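Local coordinates for protein diphthine synthase (Entamoeba histolytica, PDB 3I4T) that probably methylates the modified histidine of elongation factor 2 with S-adenosylmethionine during diphthamide synthesis, at residues I26-V38 against T56-Y70. Numbering follows the deposited sequence.
Sequences IGLGLYDEKDITV and TAILQCDVAKLEEFY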
# COMPACT_ATOMS: atom_id res chain seq x y z
N ILE A 26 -10.69 -1.24 -11.20
CA ILE A 26 -10.91 -2.03 -10.00
C ILE A 26 -9.72 -2.94 -9.65
O ILE A 26 -9.30 -3.77 -10.46
CB ILE A 26 -12.19 -2.87 -10.14
CG1 ILE A 26 -13.38 -1.98 -10.54
CG2 ILE A 26 -12.49 -3.60 -8.84
CD1 ILE A 26 -14.48 -2.69 -11.32
N GLY A 27 -9.21 -2.77 -8.43
CA GLY A 27 -8.12 -3.60 -7.90
C GLY A 27 -8.66 -4.94 -7.45
O GLY A 27 -9.61 -4.99 -6.67
N LEU A 28 -8.05 -6.02 -7.94
CA LEU A 28 -8.54 -7.36 -7.64
C LEU A 28 -7.94 -7.99 -6.37
O LEU A 28 -8.42 -9.03 -5.90
CB LEU A 28 -8.35 -8.29 -8.84
CG LEU A 28 -9.19 -7.96 -10.08
CD1 LEU A 28 -8.70 -8.77 -11.25
CD2 LEU A 28 -10.68 -8.18 -9.87
N GLY A 29 -6.92 -7.37 -5.82
CA GLY A 29 -6.15 -8.00 -4.75
C GLY A 29 -5.02 -8.82 -5.35
O GLY A 29 -4.69 -8.65 -6.52
N LEU A 30 -4.45 -9.73 -4.57
CA LEU A 30 -3.18 -10.34 -4.96
C LEU A 30 -3.18 -11.86 -5.17
O LEU A 30 -2.21 -12.41 -5.69
CB LEU A 30 -2.09 -9.97 -3.94
CG LEU A 30 -1.67 -8.50 -3.79
CD1 LEU A 30 -0.79 -8.34 -2.55
CD2 LEU A 30 -0.93 -8.01 -5.01
N TYR A 31 -4.26 -12.53 -4.77
CA TYR A 31 -4.26 -13.99 -4.76
C TYR A 31 -5.27 -14.64 -5.72
O TYR A 31 -4.89 -15.22 -6.73
CB TYR A 31 -4.38 -14.53 -3.33
CG TYR A 31 -4.64 -16.00 -3.24
CD1 TYR A 31 -3.94 -16.91 -4.04
CD2 TYR A 31 -5.57 -16.51 -2.33
CE1 TYR A 31 -4.17 -18.28 -3.96
CE2 TYR A 31 -5.81 -17.89 -2.24
CZ TYR A 31 -5.10 -18.76 -3.06
OH TYR A 31 -5.30 -20.12 -3.00
N ASP A 32 -6.56 -14.56 -5.41
CA ASP A 32 -7.57 -15.20 -6.23
C ASP A 32 -8.82 -14.34 -6.35
O ASP A 32 -8.84 -13.20 -5.87
CB ASP A 32 -7.90 -16.60 -5.68
CG ASP A 32 -8.62 -16.56 -4.35
OD1 ASP A 32 -9.02 -15.45 -3.90
OD2 ASP A 32 -8.79 -17.65 -3.75
N GLU A 33 -9.85 -14.90 -6.97
CA GLU A 33 -11.13 -14.22 -7.22
C GLU A 33 -11.83 -13.72 -5.95
O GLU A 33 -12.68 -12.84 -6.01
CB GLU A 33 -12.08 -15.12 -8.04
CG GLU A 33 -12.79 -16.24 -7.25
CD GLU A 33 -11.94 -17.47 -6.98
OE1 GLU A 33 -10.75 -17.52 -7.39
OE2 GLU A 33 -12.47 -18.42 -6.35
N LYS A 34 -11.47 -14.30 -4.80
CA LYS A 34 -12.10 -13.92 -3.54
C LYS A 34 -11.47 -12.65 -2.91
O LYS A 34 -11.92 -12.19 -1.86
CB LYS A 34 -12.08 -15.09 -2.55
CG LYS A 34 -12.82 -16.34 -3.02
CD LYS A 34 -13.61 -16.93 -1.86
CE LYS A 34 -14.09 -18.34 -2.16
NZ LYS A 34 -12.97 -19.32 -1.91
N ASP A 35 -10.46 -12.09 -3.56
CA ASP A 35 -9.77 -10.91 -3.03
C ASP A 35 -10.31 -9.57 -3.53
O ASP A 35 -9.89 -8.52 -3.05
CB ASP A 35 -8.28 -11.02 -3.31
CG ASP A 35 -7.59 -12.00 -2.40
OD1 ASP A 35 -8.07 -12.21 -1.26
OD2 ASP A 35 -6.56 -12.56 -2.82
N ILE A 36 -11.21 -9.61 -4.50
CA ILE A 36 -11.99 -8.46 -4.90
C ILE A 36 -12.82 -7.93 -3.70
O ILE A 36 -13.27 -8.71 -2.84
CB ILE A 36 -12.93 -8.84 -6.08
CG1 ILE A 36 -13.57 -7.60 -6.72
CG2 ILE A 36 -13.99 -9.83 -5.64
CD1 ILE A 36 -14.10 -7.86 -8.13
N THR A 37 -13.01 -6.62 -3.63
CA THR A 37 -13.90 -6.06 -2.61
C THR A 37 -15.37 -6.23 -3.02
O THR A 37 -15.66 -6.42 -4.21
CB THR A 37 -13.61 -4.58 -2.34
OG1 THR A 37 -13.86 -3.83 -3.55
CG2 THR A 37 -12.14 -4.40 -1.87
N VAL A 38 -16.26 -6.17 -2.03
CA VAL A 38 -17.71 -6.19 -2.25
C VAL A 38 -18.14 -5.08 -3.21
O VAL A 38 -18.86 -5.34 -4.18
CB VAL A 38 -18.48 -6.09 -0.90
CG1 VAL A 38 -19.98 -5.97 -1.13
CG2 VAL A 38 -18.18 -7.31 -0.01
N THR A 56 -3.43 -10.11 -15.23
CA THR A 56 -4.32 -10.79 -14.28
C THR A 56 -4.28 -12.32 -14.38
O THR A 56 -4.77 -13.01 -13.48
CB THR A 56 -5.79 -10.30 -14.40
OG1 THR A 56 -6.26 -10.47 -15.74
CG2 THR A 56 -5.92 -8.83 -13.99
N ALA A 57 -3.69 -12.84 -15.45
CA ALA A 57 -3.49 -14.29 -15.61
C ALA A 57 -2.66 -14.90 -14.46
O ALA A 57 -2.75 -16.10 -14.19
CB ALA A 57 -2.86 -14.60 -16.97
N ILE A 58 -1.88 -14.05 -13.78
CA ILE A 58 -1.08 -14.48 -12.63
C ILE A 58 -1.91 -14.86 -11.39
O ILE A 58 -1.45 -15.63 -10.55
CB ILE A 58 0.04 -13.44 -12.26
CG1 ILE A 58 1.15 -14.10 -11.44
CG2 ILE A 58 -0.54 -12.21 -11.54
CD1 ILE A 58 1.83 -15.27 -12.14
N LEU A 59 -3.13 -14.33 -11.30
CA LEU A 59 -4.05 -14.70 -10.22
C LEU A 59 -4.36 -16.21 -10.20
O LEU A 59 -4.41 -16.87 -11.25
CB LEU A 59 -5.35 -13.89 -10.30
CG LEU A 59 -5.32 -12.44 -9.81
CD1 LEU A 59 -6.65 -11.76 -10.05
CD2 LEU A 59 -4.96 -12.36 -8.34
N GLN A 60 -4.57 -16.74 -9.00
CA GLN A 60 -4.75 -18.17 -8.81
C GLN A 60 -6.23 -18.57 -8.89
O GLN A 60 -6.82 -19.10 -7.94
CB GLN A 60 -4.03 -18.64 -7.53
CG GLN A 60 -2.51 -18.33 -7.56
CD GLN A 60 -1.69 -19.12 -6.54
OE1 GLN A 60 -1.91 -20.32 -6.34
NE2 GLN A 60 -0.74 -18.46 -5.89
N CYS A 61 -6.80 -18.28 -10.06
CA CYS A 61 -8.14 -18.67 -10.46
C CYS A 61 -8.12 -18.89 -11.96
O CYS A 61 -7.23 -18.39 -12.66
CB CYS A 61 -9.13 -17.54 -10.17
SG CYS A 61 -8.86 -16.07 -11.22
N ASP A 62 -9.11 -19.61 -12.48
CA ASP A 62 -9.24 -19.71 -13.92
C ASP A 62 -10.47 -18.96 -14.44
O ASP A 62 -11.48 -18.81 -13.73
CB ASP A 62 -9.14 -21.16 -14.41
CG ASP A 62 -7.77 -21.80 -14.08
OD1 ASP A 62 -6.89 -21.85 -14.98
OD2 ASP A 62 -7.56 -22.23 -12.92
N VAL A 63 -10.34 -18.48 -15.67
CA VAL A 63 -11.25 -17.51 -16.25
C VAL A 63 -12.71 -17.95 -16.24
O VAL A 63 -13.58 -17.16 -15.87
CB VAL A 63 -10.78 -17.13 -17.68
CG1 VAL A 63 -11.84 -16.30 -18.43
CG2 VAL A 63 -9.44 -16.38 -17.60
N ALA A 64 -12.97 -19.19 -16.63
CA ALA A 64 -14.34 -19.73 -16.65
C ALA A 64 -15.01 -19.69 -15.26
O ALA A 64 -16.17 -19.28 -15.13
CB ALA A 64 -14.35 -21.13 -17.24
N LYS A 65 -14.27 -20.10 -14.22
CA LYS A 65 -14.75 -20.06 -12.83
C LYS A 65 -14.99 -18.63 -12.34
O LYS A 65 -15.96 -18.36 -11.63
CB LYS A 65 -13.74 -20.74 -11.90
CG LYS A 65 -13.72 -22.26 -12.00
CD LYS A 65 -12.41 -22.83 -11.45
CE LYS A 65 -12.35 -24.34 -11.63
NZ LYS A 65 -13.57 -24.99 -11.07
N LEU A 66 -14.08 -17.74 -12.74
CA LEU A 66 -14.20 -16.32 -12.49
C LEU A 66 -15.47 -15.73 -13.11
O LEU A 66 -16.16 -14.92 -12.48
CB LEU A 66 -12.96 -15.62 -13.06
CG LEU A 66 -12.76 -14.12 -12.86
CD1 LEU A 66 -12.54 -13.81 -11.40
CD2 LEU A 66 -11.58 -13.68 -13.69
N GLU A 67 -15.78 -16.15 -14.33
CA GLU A 67 -16.94 -15.63 -15.04
C GLU A 67 -18.26 -15.97 -14.35
O GLU A 67 -19.13 -15.10 -14.21
CB GLU A 67 -16.94 -16.06 -16.51
CG GLU A 67 -16.05 -15.17 -17.38
CD GLU A 67 -15.98 -15.59 -18.85
OE1 GLU A 67 -16.30 -16.76 -19.16
OE2 GLU A 67 -15.60 -14.75 -19.69
N GLU A 68 -18.40 -17.21 -13.89
CA GLU A 68 -19.62 -17.60 -13.18
C GLU A 68 -19.58 -17.23 -11.69
O GLU A 68 -20.59 -17.34 -10.99
CB GLU A 68 -19.99 -19.08 -13.42
CG GLU A 68 -19.16 -20.13 -12.68
CD GLU A 68 -19.87 -21.48 -12.64
OE1 GLU A 68 -20.72 -21.73 -13.53
OE2 GLU A 68 -19.58 -22.28 -11.72
N PHE A 69 -18.42 -16.78 -11.23
CA PHE A 69 -18.33 -16.08 -9.95
C PHE A 69 -18.90 -14.66 -10.09
O PHE A 69 -19.54 -14.15 -9.18
CB PHE A 69 -16.88 -16.05 -9.46
CG PHE A 69 -16.68 -15.33 -8.16
CD1 PHE A 69 -17.00 -15.94 -6.96
CD2 PHE A 69 -16.15 -14.04 -8.14
CE1 PHE A 69 -16.81 -15.27 -5.74
CE2 PHE A 69 -15.97 -13.37 -6.94
CZ PHE A 69 -16.30 -13.99 -5.74
N TYR A 70 -18.67 -14.04 -11.25
CA TYR A 70 -19.25 -12.72 -11.53
C TYR A 70 -20.66 -12.78 -12.13
O TYR A 70 -21.39 -11.80 -12.07
CB TYR A 70 -18.36 -11.91 -12.49
CG TYR A 70 -16.97 -11.56 -12.01
CD1 TYR A 70 -16.66 -11.50 -10.65
CD2 TYR A 70 -15.97 -11.26 -12.93
CE1 TYR A 70 -15.38 -11.18 -10.22
CE2 TYR A 70 -14.68 -10.94 -12.51
CZ TYR A 70 -14.39 -10.89 -11.15
OH TYR A 70 -13.12 -10.57 -10.74
O HOH W 1 -4.54 -21.83 -4.87
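Glu-33 CG lies over one face of the Phe-69 ring, 4.0 Å from the ring centroid and 8° off the ring normal, which qualifies as a CH-pi contact. Two torsions account for the pose, since chi1 of 78° sets CG between the backbone N and carbonyl carbon, and a bend at chi2 turns the carboxylate back toward Cys-61, with Glu-33 OE1 3.2 Å from Cys-61 CB. Glu-33 CB also meets Leu-66 CD1 at 3.6 Å. Ile-36 approaches Phe-69 differently, placing CG2 at the ring edge, while its CD1 reaches Tyr-70. The loop involved follows strand 22-27 of the parallel sheet in the tetrapyrrole methylase family region and leads into helix 38-46; it packs on the turn and helix 63-70 that follow strand 49-52. Asp-32 and Asp-35 of this loop form salt bridges with Arg-39 of the second subunit, placing it at the dimer interface. One backbone hydrogen bond joins the segments, Gln-60 N to Tyr-31 O (2.8 Å), nearly straight at 171°. Leu-59 CD2 packs against that same carbonyl oxygen, and its CD1 meets Leu-28 CD1 at 3.8 Å, the two side chains crossing at about a right angle. Farther out, the Gln-60 amide plane stands almost perpendicular to the Tyr-31 ring, with CD at the ring edge; a water bound to Tyr-31 OH donates weakly to Gln-60 OE1.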